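Side-chain contacts in protein SSD1 (Saccharomyces cerevisiae S288C, PDB 7AM1), which binds untranslated regions of mRNAs and represses their translation as a non-enzymatic member of the RNase II family, and is implicated in control of the G1 phase: residues 356-359 against 363-366; 376-381 against 551-556; 393-398 against 470-475; 451-456 against 557-562. All coordinates share one frame; numbering follows the deposited sequence.

Interaction 1 (356-359 against 363-366); sequences RNFT and EYNI
Phe358 and Tyr364 form a T-shaped (edge-to-face) aromatic pair: the edge of the phenylalanine is directed at the face of the tyrosine, with ring centroids 4.9 Å apart and planes at 85°. Following Phe358 outward, its CB first meets the methyl CD1 of Ile366, at 3.6 Å. CG stands anti to the carbonyl carbon (chi1 -65°), which swings the ring toward the tyrosine. CD1 of Phe358 then settles over the centre of the Tyr364 ring, 3.6 Å from CZ of the tyrosine and close to all six of its ring carbons. CE1 of Phe358 leans toward the phenol end and lies 3.8 Å from CE1 of Tyr364. At the tip, CZ is placed 3.3 Å above the guanidinium plane of Arg356, offset toward its rim. The same ring also meets the imidazoles of His381 and His395, so a large, flat, apolar residue suits this position.

Arg356 runs extended to bring NH2 within 4.1 Å of the Tyr364 OH, too far for a direct bond. A water lies in plane at the edges of both groups; its bond to NH2 is weak, and its modelled link to the hydroxyl is short enough to be doubtful. On the same segment, Asn357 OD1 accepts from Thr359 N at 2.8 Å, an Asx turn.

With no direct hydrogen bond between the segments, the contact rests on dispersion and on the attraction of slightly positive ring C-H groups for a pi face, while the polar ends of Arg356 and Tyr364 gather at one margin.

Interaction 2 (376-381 against 551-556); sequences SEFALH and EIKRKV
Strand 378-381, bearing Phe378 and Leu380, and helix 551-556, bearing Ile552 and Lys553, run almost perpendicular to each other at 96°, their axes 11.2 Å apart at closest approach. This is helix-on-sheet packing within the RNB domain: helix 544-568 lies across one side of the mixed sheet, and alternate strand residues point toward it.

Phe378 has CG anti to the backbone N (chi1 -177°), sending its ring out to the helix. Lys553 extends beyond CG and slides past the phenylalanine in the opposite direction, bringing its CE methylene over one ring face in a CH-pi contact. A lysine suits this partly exposed spot because its methylenes can pack on the ring while its ammonium continues past it; Glu377 OE2 lies 6.1 Å from Lys553 NZ, too far for a salt bridge, though the opposite charges may attract weakly.

Ile552 CG2 sits at the edge of Phe378, 4.0 Å from its CZ, and meets Leu380 tip to tip, 3.9 Å from its CD2. Cys394 of the neighbouring strand touches Leu380 and Ile552, continuing this apolar layer.

In the CH-pi contact, Lys553 CE hangs 3.8 Å from the Phe378 centroid, 26° off the ring normal, and 3.5 Å from CG of Phe378.

Interaction 3 (393-398 against 470-475); sequences GCHVVD and STISPS
One side of the mixed sheet of the RNB domain is packed here by His395 and Ile472, which project toward each other from strands 389-397 and 462-472. Strand 446-456 lies between these two in the sheet, yet the CA atoms of His395 and Ile472 are only 7.9 Å apart, less than two flat strand spacings, consistent with a sheet that curls toward this side.

Ile472 holds CG1 in the crowded position between the backbone N and the carbonyl carbon (chi1 67°), which leaves the CG2 methyl to meet the imidazole. CG2 of Ile472 makes a CH-pi contact over one face, 3.8 Å from the ring centroid and 17° off the normal, nearest to CG and ND1 of His395, each at 3.7 Å. On the opposite face lies the backbone carbon of Gly393, a residue whose lack of a side chain leaves room for the ring.

Held between the Ile472 methyl and the Gly393 backbone, the buried imidazole is also gripped at both nitrogens: ND1 bonds to Ser450 OG and NE2 to His381 ND1. Ser470 OG, 4.4 Å from His395 ND1, instead bonds to Ser450 and Thr448. A leucine in place of His395 would probably leave Ser450 and His381 without this shared partner. Side chains meeting across an intervening strand on one side are typical of a curled beta sheet, here that of the RNB domain.

Interaction 4 (451-456 against 557-562); sequences VVYTLD and NSTVAE
The Tyr453 ring meets Thr559 at its edge, with the threonine OG1 in the ring plane, while the aromatic ring of Phe506 packs against the tyrosine in an edge-to-face pair. Tyr453 and Thr559 come from opposite directions, and Tyr453 OH and Thr559 OG1 join in a hydrogen bond of 2.7 Å in which either may be the donor. With CG anti to the carbonyl carbon (chi1 -58°), the ring is aimed at the helix, and its length carries OH to Thr559. Thr559 OG1 also bonds to Lys555 O one helical turn earlier, and Tyr453 OH makes a weak bond to that same carbonyl. A phenylalanine in place of Tyr453 would keep the ring but is likely to leave Thr559 without its partner from the strand.

Beside the hydroxyl pair, valines supply the apolar half. Val451 CG1 meets Thr559 CG2 at 3.9 Å, these two side chains sliding past each other, and Val451 CG2 meets Val560 CG2 at 4.0 Å. Beta-branched valine suits the extended strand at Val451, while Thr559 offers the strand a methyl from one branch and a hydroxyl from the other.

Strand segment 451-456 and helix segment 557-562 run at 104° to each other, their axes 10.0 Å apart at closest approach; they belong to strand 446-456, flanked by strands 389-397 and 462-472 in the sheet, and to helix 544-568, while helix 495-510 contributes Phe506.

All four contacts belong to one mixed sheet of the RNB domain and work on its two sides. Interactions 2 and 4 share helix 544-568, their centres about 10 Å apart; Val556 CG1 touches Val451 CG2 at 3.8 Å, joining them into one helix-on-sheet layer. Interactions 1 and 3 pack the other side, with centres about 8 Å apart, and are tied by the backbone pair Phe358 N and Thr471 O at 2.8 Å. Interaction 3 also joins 2 through Ala379 O and His395 N, 2.9 Å apart, and 4 through Cys394 O and Val451 N, 2.8 Å apart. His381 of interaction 2 packs on Tyr364 of interaction 1, its NE2 3.5 Å from Tyr364 CD1.

Interaction 1 (356-359 against 363-366)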
loop_
_atom_site.group_PDB
_atom_site.type_symbol
_atom_site.label_atom_id
_atom_site.label_comp_id
_atom_site.label_asym_id
_atom_site.label_seq_id
_atom_site.Cartn_x
_atom_site.Cartn_y
_atom_site.Cartn_z
ATOM N N ARG A 356 37.064 3.657 -7.686
ATOM C CA ARG A 356 37.651 3.176 -6.442
ATOM C C ARG A 356 37.482 1.666 -6.375
ATOM O O ARG A 356 36.370 1.149 -6.509
ATOM C CB ARG A 356 36.999 3.842 -5.231
ATOM C CG ARG A 356 37.601 3.395 -3.895
ATOM C CD ARG A 356 37.212 4.319 -2.742
ATOM N NE ARG A 356 37.657 3.789 -1.454
ATOM C CZ ARG A 356 37.301 4.277 -0.269
ATOM N NH1 ARG A 356 36.487 5.321 -0.187
ATOM N NH2 ARG A 356 37.762 3.719 0.842
ATOM N N ASN A 357 38.586 0.957 -6.180
ATOM C CA ASN A 357 38.600 -0.490 -6.333
ATOM C C ASN A 357 38.430 -1.162 -4.976
ATOM O O ASN A 357 39.212 -0.915 -4.052
ATOM C CB ASN A 357 39.894 -0.948 -7.004
ATOM C CG ASN A 357 39.838 -2.397 -7.424
ATOM O OD1 ASN A 357 39.821 -3.295 -6.583
ATOM N ND2 ASN A 357 39.799 -2.636 -8.731
ATOM N N PHE A 358 37.400 -2.000 -4.860
ATOM C CA PHE A 358 37.149 -2.798 -3.667
ATOM C C PHE A 358 37.243 -4.291 -3.979
ATOM O O PHE A 358 36.551 -5.100 -3.358
ATOM C CB PHE A 358 35.769 -2.499 -3.069
ATOM C CG PHE A 358 35.601 -1.096 -2.548
ATOM C CD1 PHE A 358 36.163 -0.714 -1.340
ATOM C CD2 PHE A 358 34.841 -0.170 -3.252
ATOM C CE1 PHE A 358 35.996 0.577 -0.854
ATOM C CE2 PHE A 358 34.672 1.124 -2.776
ATOM C CZ PHE A 358 35.241 1.497 -1.577
ATOM N N THR A 359 38.090 -4.679 -4.933
ATOM C CA THR A 359 38.119 -6.066 -5.382
ATOM C C THR A 359 39.146 -6.922 -4.650
ATOM O O THR A 359 39.108 -8.151 -4.786
ATOM C CB THR A 359 38.405 -6.142 -6.889
ATOM O OG1 THR A 359 39.693 -5.581 -7.164
ATOM C CG2 THR A 359 37.346 -5.387 -7.680
ATOM N N GLU A 363 41.489 -7.208 1.658
ATOM C CA GLU A 363 41.222 -5.952 2.342
ATOM C C GLU A 363 39.752 -5.723 2.638
ATOM O O GLU A 363 39.434 -5.060 3.627
ATOM C CB GLU A 363 41.730 -4.767 1.509
ATOM C CG GLU A 363 43.225 -4.772 1.223
ATOM C CD GLU A 363 44.078 -4.538 2.458
ATOM O OE1 GLU A 363 43.601 -3.882 3.407
ATOM O OE2 GLU A 363 45.237 -5.002 2.471
ATOM N N TYR A 364 38.854 -6.238 1.802
ATOM C CA TYR A 364 37.424 -6.004 1.944
ATOM C C TYR A 364 36.700 -7.335 1.851
ATOM O O TYR A 364 36.971 -8.131 0.946
ATOM C CB TYR A 364 36.907 -5.040 0.866
ATOM C CG TYR A 364 37.603 -3.702 0.887
ATOM C CD1 TYR A 364 37.193 -2.704 1.756
ATOM C CD2 TYR A 364 38.676 -3.441 0.047
ATOM C CE1 TYR A 364 37.824 -1.483 1.788
ATOM C CE2 TYR A 364 39.322 -2.220 0.075
ATOM C CZ TYR A 364 38.889 -1.245 0.947
ATOM O OH TYR A 364 39.523 -0.025 0.986
ATOM N N ASN A 365 35.809 -7.580 2.806
ATOM C CA ASN A 365 34.936 -8.750 2.811
ATOM C C ASN A 365 33.531 -8.243 2.498
ATOM O O ASN A 365 32.728 -7.980 3.391
ATOM C CB ASN A 365 34.991 -9.486 4.141
ATOM C CG ASN A 365 34.212 -10.789 4.117
ATOM O OD1 ASN A 365 33.442 -11.054 3.192
ATOM N ND2 ASN A 365 34.414 -11.613 5.136
ATOM N N ILE A 366 33.256 -8.071 1.214
ATOM C CA ILE A 366 31.976 -7.543 0.759
ATOM C C ILE A 366 30.994 -8.697 0.629
ATOM O O ILE A 366 31.289 -9.709 -0.019
ATOM C CB ILE A 366 32.132 -6.799 -0.576
ATOM C CG1 ILE A 366 32.939 -5.517 -0.373
ATOM C CG2 ILE A 366 30.768 -6.443 -1.158
ATOM C CD1 ILE A 366 33.474 -4.922 -1.652
HETATM O O HOH W 1 38.762 1.757 2.453
#

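Interaction 2 (376-381 against 551-556)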
loop_
_atom_site.group_PDB
_atom_site.type_symbol
_atom_site.label_atom_id
_atom_site.label_comp_id
_atom_site.label_asym_id
_atom_site.label_seq_id
_atom_site.Cartn_x
_atom_site.Cartn_y
_atom_site.Cartn_z
ATOM N N SER A 376 20.497 -9.454 -6.766
ATOM C CA SER A 376 21.254 -8.746 -5.741
ATOM C C SER A 376 21.717 -7.416 -6.322
ATOM O O SER A 376 22.471 -7.390 -7.301
ATOM C CB SER A 376 22.453 -9.566 -5.267
ATOM O OG SER A 376 23.284 -8.799 -4.413
ATOM N N GLU A 377 21.256 -6.317 -5.736
ATOM C CA GLU A 377 21.651 -5.001 -6.211
ATOM C C GLU A 377 22.335 -4.161 -5.144
ATOM O O GLU A 377 22.707 -3.016 -5.426
ATOM C CB GLU A 377 20.434 -4.248 -6.776
ATOM C CG GLU A 377 19.286 -3.985 -5.816
ATOM C CD GLU A 377 18.089 -3.376 -6.536
ATOM O OE1 GLU A 377 18.309 -2.468 -7.360
ATOM O OE2 GLU A 377 16.934 -3.799 -6.297
ATOM N N PHE A 378 22.540 -4.702 -3.946
ATOM C CA PHE A 378 23.124 -3.967 -2.834
ATOM C C PHE A 378 24.099 -4.875 -2.108
ATOM O O PHE A 378 23.811 -6.055 -1.892
ATOM C CB PHE A 378 22.037 -3.484 -1.879
ATOM C CG PHE A 378 22.547 -2.658 -0.739
ATOM C CD1 PHE A 378 22.890 -1.334 -0.938
ATOM C CD2 PHE A 378 22.647 -3.188 0.535
ATOM C CE1 PHE A 378 23.340 -0.559 0.105
ATOM C CE2 PHE A 378 23.090 -2.413 1.580
ATOM C CZ PHE A 378 23.435 -1.097 1.364
ATOM N N ALA A 379 25.260 -4.329 -1.753
ATOM C CA ALA A 379 26.295 -5.081 -1.061
ATOM C C ALA A 379 26.928 -4.191 -0.002
ATOM O O ALA A 379 26.891 -2.960 -0.091
ATOM C CB ALA A 379 27.350 -5.603 -2.044
ATOM N N LEU A 380 27.531 -4.829 1.001
ATOM C CA LEU A 380 28.090 -4.112 2.133
ATOM C C LEU A 380 29.445 -4.682 2.516
ATOM O O LEU A 380 29.733 -5.857 2.270
ATOM C CB LEU A 380 27.191 -4.222 3.374
ATOM C CG LEU A 380 25.864 -3.482 3.446
ATOM C CD1 LEU A 380 25.072 -4.013 4.636
ATOM C CD2 LEU A 380 26.095 -1.982 3.553
ATOM N N HIS A 381 30.266 -3.842 3.142
ATOM C CA HIS A 381 31.416 -4.329 3.883
ATOM C C HIS A 381 31.544 -3.503 5.152
ATOM O O HIS A 381 31.075 -2.364 5.221
ATOM C CB HIS A 381 32.723 -4.284 3.073
ATOM C CG HIS A 381 33.336 -2.923 2.935
ATOM N ND1 HIS A 381 33.192 -2.153 1.802
ATOM C CD2 HIS A 381 34.151 -2.224 3.762
ATOM C CE1 HIS A 381 33.871 -1.028 1.945
ATOM N NE2 HIS A 381 34.458 -1.044 3.128
ATOM N N GLU A 551 17.519 0.121 7.291
ATOM C CA GLU A 551 17.957 1.351 7.943
ATOM C C GLU A 551 19.300 1.817 7.394
ATOM O O GLU A 551 19.574 3.022 7.367
ATOM C CB GLU A 551 18.025 1.166 9.457
ATOM C CG GLU A 551 16.656 1.190 10.137
ATOM C CD GLU A 551 15.958 2.542 10.024
ATOM O OE1 GLU A 551 16.653 3.583 10.046
ATOM O OE2 GLU A 551 14.710 2.562 9.903
ATOM N N ILE A 552 20.140 0.889 6.936
ATOM C CA ILE A 552 21.369 1.292 6.262
ATOM C C ILE A 552 21.047 1.955 4.928
ATOM O O ILE A 552 21.634 2.984 4.580
ATOM C CB ILE A 552 22.315 0.087 6.099
ATOM C CG1 ILE A 552 22.916 -0.293 7.458
ATOM C CG2 ILE A 552 23.425 0.398 5.093
ATOM C CD1 ILE A 552 23.616 -1.636 7.469
ATOM N N LYS A 553 20.100 1.394 4.172
ATOM C CA LYS A 553 19.716 1.984 2.892
ATOM C C LYS A 553 19.056 3.345 3.079
ATOM O O LYS A 553 19.220 4.238 2.238
ATOM C CB LYS A 553 18.778 1.040 2.140
ATOM C CG LYS A 553 19.477 -0.158 1.516
ATOM C CD LYS A 553 18.489 -1.165 0.948
ATOM C CE LYS A 553 19.206 -2.300 0.235
ATOM N NZ LYS A 553 18.254 -3.302 -0.326
ATOM N N ARG A 554 18.283 3.517 4.157
ATOM C CA ARG A 554 17.667 4.814 4.421
ATOM C C ARG A 554 18.731 5.872 4.673
ATOM O O ARG A 554 18.614 7.013 4.210
ATOM C CB ARG A 554 16.718 4.716 5.615
ATOM C CG ARG A 554 15.389 4.019 5.295
ATOM C CD ARG A 554 14.577 3.741 6.547
ATOM N NE ARG A 554 13.261 3.201 6.211
ATOM C CZ ARG A 554 12.290 2.981 7.089
ATOM N NH1 ARG A 554 12.477 3.255 8.373
ATOM N NH2 ARG A 554 11.126 2.491 6.677
ATOM N N LYS A 555 19.789 5.501 5.391
ATOM C CA LYS A 555 20.899 6.420 5.594
ATOM C C LYS A 555 21.596 6.721 4.273
ATOM O O LYS A 555 21.900 7.882 3.970
ATOM C CB LYS A 555 21.880 5.831 6.609
ATOM C CG LYS A 555 23.105 6.701 6.881
ATOM C CD LYS A 555 22.723 8.017 7.543
ATOM C CE LYS A 555 23.864 9.005 7.496
ATOM N NZ LYS A 555 23.590 10.213 8.318
ATOM N N VAL A 556 21.865 5.686 3.473
ATOM C CA VAL A 556 22.511 5.896 2.180
ATOM C C VAL A 556 21.683 6.844 1.320
ATOM O O VAL A 556 22.202 7.815 0.762
ATOM C CB VAL A 556 22.740 4.549 1.471
ATOM C CG1 VAL A 556 23.199 4.773 0.041
ATOM C CG2 VAL A 556 23.747 3.700 2.247
#

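Interaction 3 (393-398 against 470-475)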
loop_
_atom_site.group_PDB
_atom_site.type_symbol
_atom_site.label_atom_id
_atom_site.label_comp_id
_atom_site.label_asym_id
_atom_site.label_seq_id
_atom_site.Cartn_x
_atom_site.Cartn_y
_atom_site.Cartn_z
ATOM N N GLY A 393 30.992 0.285 4.123
ATOM C CA GLY A 393 30.848 0.530 2.697
ATOM C C GLY A 393 29.509 0.035 2.205
ATOM O O GLY A 393 29.103 -1.093 2.497
ATOM N N CYS A 394 28.814 0.886 1.448
ATOM C CA CYS A 394 27.487 0.593 0.917
ATOM C C CYS A 394 27.535 0.720 -0.598
ATOM O O CYS A 394 27.782 1.810 -1.121
ATOM C CB CYS A 394 26.450 1.537 1.523
ATOM S SG CYS A 394 26.491 1.548 3.333
ATOM N N HIS A 395 27.301 -0.390 -1.297
ATOM C CA HIS A 395 27.557 -0.492 -2.728
ATOM C C HIS A 395 26.269 -0.831 -3.461
ATOM O O HIS A 395 25.565 -1.775 -3.085
ATOM C CB HIS A 395 28.614 -1.562 -3.024
ATOM C CG HIS A 395 29.794 -1.524 -2.100
ATOM N ND1 HIS A 395 30.778 -0.563 -2.181
ATOM C CD2 HIS A 395 30.146 -2.336 -1.073
ATOM C CE1 HIS A 395 31.685 -0.784 -1.247
ATOM N NE2 HIS A 395 31.325 -1.854 -0.559
ATOM N N VAL A 396 25.977 -0.068 -4.514
ATOM C CA VAL A 396 24.789 -0.247 -5.340
ATOM C C VAL A 396 25.224 -0.470 -6.782
ATOM O O VAL A 396 26.117 0.223 -7.284
ATOM C CB VAL A 396 23.850 0.974 -5.247
ATOM C CG1 VAL A 396 22.644 0.780 -6.159
ATOM C CG2 VAL A 396 23.419 1.214 -3.808
ATOM N N VAL A 397 24.595 -1.443 -7.448
ATOM C CA VAL A 397 24.885 -1.689 -8.857
ATOM C C VAL A 397 24.756 -0.391 -9.644
ATOM O O VAL A 397 23.763 0.334 -9.523
ATOM C CB VAL A 397 23.950 -2.777 -9.415
ATOM C CG1 VAL A 397 24.129 -2.900 -10.922
ATOM C CG2 VAL A 397 24.219 -4.105 -8.736
ATOM N N ASP A 398 25.766 -0.101 -10.465
ATOM C CA ASP A 398 25.793 1.114 -11.284
ATOM C C ASP A 398 25.094 0.818 -12.611
ATOM O O ASP A 398 25.709 0.699 -13.672
ATOM C CB ASP A 398 27.228 1.590 -11.480
ATOM C CG ASP A 398 27.321 2.952 -12.163
ATOM O OD1 ASP A 398 26.291 3.470 -12.648
ATOM O OD2 ASP A 398 28.440 3.511 -12.205
ATOM N N SER A 470 32.735 3.059 -8.115
ATOM C CA SER A 470 33.555 2.017 -7.519
ATOM C C SER A 470 33.423 0.730 -8.320
ATOM O O SER A 470 32.663 0.639 -9.290
ATOM C CB SER A 470 33.155 1.770 -6.061
ATOM O OG SER A 470 31.779 1.431 -5.975
ATOM N N THR A 471 34.180 -0.272 -7.889
ATOM C CA THR A 471 34.131 -1.622 -8.431
ATOM C C THR A 471 34.276 -2.572 -7.253
ATOM O O THR A 471 35.158 -2.381 -6.409
ATOM C CB THR A 471 35.250 -1.860 -9.452
ATOM O OG1 THR A 471 35.124 -0.929 -10.534
ATOM C CG2 THR A 471 35.192 -3.274 -10.000
ATOM N N ILE A 472 33.411 -3.585 -7.193
ATOM C CA ILE A 472 33.431 -4.553 -6.106
ATOM C C ILE A 472 33.527 -5.949 -6.700
ATOM O O ILE A 472 33.229 -6.182 -7.873
ATOM C CB ILE A 472 32.192 -4.448 -5.182
ATOM C CG1 ILE A 472 30.906 -4.850 -5.918
ATOM C CG2 ILE A 472 32.071 -3.037 -4.620
ATOM C CD1 ILE A 472 29.687 -4.976 -5.012
ATOM N N SER A 473 33.964 -6.887 -5.858
ATOM C CA SER A 473 33.943 -8.313 -6.172
ATOM C C SER A 473 33.537 -9.020 -4.889
ATOM O O SER A 473 34.373 -9.299 -4.026
ATOM C CB SER A 473 35.307 -8.803 -6.664
ATOM O OG SER A 473 35.238 -10.164 -7.053
ATOM N N PRO A 474 32.242 -9.313 -4.720
ATOM C CA PRO A 474 31.779 -9.844 -3.431
ATOM C C PRO A 474 32.504 -11.122 -3.035
ATOM O O PRO A 474 32.816 -11.973 -3.870
ATOM C CB PRO A 474 30.284 -10.097 -3.664
ATOM C CG PRO A 474 29.915 -9.179 -4.780
ATOM C CD PRO A 474 31.126 -9.103 -5.661
ATOM N N SER A 475 32.775 -11.243 -1.740
ATOM C CA SER A 475 33.303 -12.482 -1.191
ATOM C C SER A 475 32.194 -13.448 -0.818
ATOM O O SER A 475 32.417 -14.664 -0.808
ATOM C CB SER A 475 34.166 -12.188 0.037
ATOM O OG SER A 475 35.357 -11.527 -0.343
#

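Interaction 4 (451-456 against 557-562)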
loop_
_atom_site.group_PDB
_atom_site.type_symbol
_atom_site.label_atom_id
_atom_site.label_comp_id
_atom_site.label_asym_id
_atom_site.label_seq_id
_atom_site.Cartn_x
_atom_site.Cartn_y
_atom_site.Cartn_z
ATOM N N VAL A 451 28.598 4.454 -1.173
ATOM C CA VAL A 451 28.623 5.418 -0.079
ATOM C C VAL A 451 29.350 4.752 1.085
ATOM O O VAL A 451 28.883 3.735 1.614
ATOM C CB VAL A 451 27.208 5.863 0.324
ATOM C CG1 VAL A 451 27.273 6.799 1.519
ATOM C CG2 VAL A 451 26.500 6.528 -0.855
ATOM N N VAL A 452 30.502 5.304 1.462
ATOM C CA VAL A 452 31.383 4.703 2.461
ATOM C C VAL A 452 31.436 5.623 3.672
ATOM O O VAL A 452 31.854 6.781 3.560
ATOM C CB VAL A 452 32.789 4.453 1.893
ATOM C CG1 VAL A 452 33.690 3.810 2.940
ATOM C CG2 VAL A 452 32.697 3.583 0.650
ATOM N N TYR A 453 30.997 5.119 4.821
ATOM C CA TYR A 453 31.011 5.884 6.061
ATOM C C TYR A 453 32.221 5.484 6.892
ATOM O O TYR A 453 32.479 4.291 7.079
ATOM C CB TYR A 453 29.730 5.656 6.864
ATOM C CG TYR A 453 28.465 6.010 6.108
ATOM C CD1 TYR A 453 28.023 7.324 6.032
ATOM C CD2 TYR A 453 27.710 5.028 5.475
ATOM C CE1 TYR A 453 26.872 7.651 5.347
ATOM C CE2 TYR A 453 26.551 5.350 4.781
ATOM C CZ TYR A 453 26.136 6.659 4.728
ATOM O OH TYR A 453 24.990 6.986 4.038
ATOM N N THR A 454 32.949 6.479 7.394
ATOM C CA THR A 454 33.983 6.277 8.402
ATOM C C THR A 454 33.377 6.588 9.766
ATOM O O THR A 454 32.794 7.660 9.958
ATOM C CB THR A 454 35.199 7.167 8.135
ATOM O OG1 THR A 454 35.792 6.809 6.880
ATOM C CG2 THR A 454 36.230 7.003 9.227
ATOM N N LEU A 455 33.471 5.635 10.689
ATOM C CA LEU A 455 32.777 5.714 11.966
ATOM C C LEU A 455 33.759 5.683 13.126
ATOM O O LEU A 455 34.775 4.984 13.072
ATOM C CB LEU A 455 31.787 4.553 12.129
ATOM C CG LEU A 455 30.879 4.257 10.938
ATOM C CD1 LEU A 455 30.068 3.006 11.198
ATOM C CD2 LEU A 455 29.967 5.438 10.660
ATOM N N ASP A 456 33.442 6.427 14.183
ATOM C CA ASP A 456 34.165 6.259 15.435
ATOM C C ASP A 456 33.938 4.845 15.959
ATOM O O ASP A 456 32.797 4.413 16.133
ATOM C CB ASP A 456 33.703 7.288 16.465
ATOM C CG ASP A 456 34.487 7.205 17.759
ATOM O OD1 ASP A 456 34.446 6.142 18.412
ATOM O OD2 ASP A 456 35.161 8.193 18.119
ATOM N N ASN A 557 20.381 6.576 1.202
ATOM C CA ASN A 557 19.522 7.445 0.404
ATOM C C ASN A 557 19.539 8.871 0.938
ATOM O O ASN A 557 19.499 9.834 0.165
ATOM C CB ASN A 557 18.088 6.916 0.396
ATOM C CG ASN A 557 17.916 5.687 -0.470
ATOM O OD1 ASN A 557 18.551 5.547 -1.515
ATOM N ND2 ASN A 557 17.025 4.800 -0.054
ATOM N N SER A 558 19.559 9.021 2.264
ATOM C CA SER A 558 19.641 10.344 2.870
ATOM C C SER A 558 20.921 11.057 2.456
ATOM O O SER A 558 20.907 12.254 2.138
ATOM C CB SER A 558 19.571 10.209 4.392
ATOM O OG SER A 558 19.786 11.452 5.030
ATOM N N THR A 559 22.042 10.335 2.462
ATOM C CA THR A 559 23.325 10.925 2.107
ATOM C C THR A 559 23.340 11.375 0.656
ATOM O O THR A 559 23.831 12.466 0.340
ATOM C CB THR A 559 24.444 9.916 2.372
ATOM O OG1 THR A 559 24.527 9.667 3.782
ATOM C CG2 THR A 559 25.784 10.426 1.852
ATOM N N VAL A 560 22.812 10.542 -0.240
ATOM C CA VAL A 560 22.802 10.881 -1.655
ATOM C C VAL A 560 21.897 12.081 -1.909
ATOM O O VAL A 560 22.254 12.987 -2.675
ATOM C CB VAL A 560 22.387 9.649 -2.480
ATOM C CG1 VAL A 560 22.142 10.019 -3.934
ATOM C CG2 VAL A 560 23.469 8.574 -2.375
ATOM N N ALA A 561 20.730 12.124 -1.257
ATOM C CA ALA A 561 19.828 13.263 -1.410
ATOM C C ALA A 561 20.512 14.565 -1.011
ATOM O O ALA A 561 20.410 15.576 -1.715
ATOM C CB ALA A 561 18.564 13.054 -0.575
ATOM N N GLU A 562 21.199 14.563 0.136
ATOM C CA GLU A 562 21.910 15.754 0.593
ATOM C C GLU A 562 22.972 16.174 -0.413
ATOM O O GLU A 562 23.136 17.367 -0.700
ATOM C CB GLU A 562 22.543 15.472 1.958
ATOM C CG GLU A 562 21.525 15.299 3.078
ATOM C CD GLU A 562 22.136 14.803 4.384
ATOM O OE1 GLU A 562 23.340 14.473 4.400
ATOM O OE2 GLU A 562 21.395 14.717 5.389
#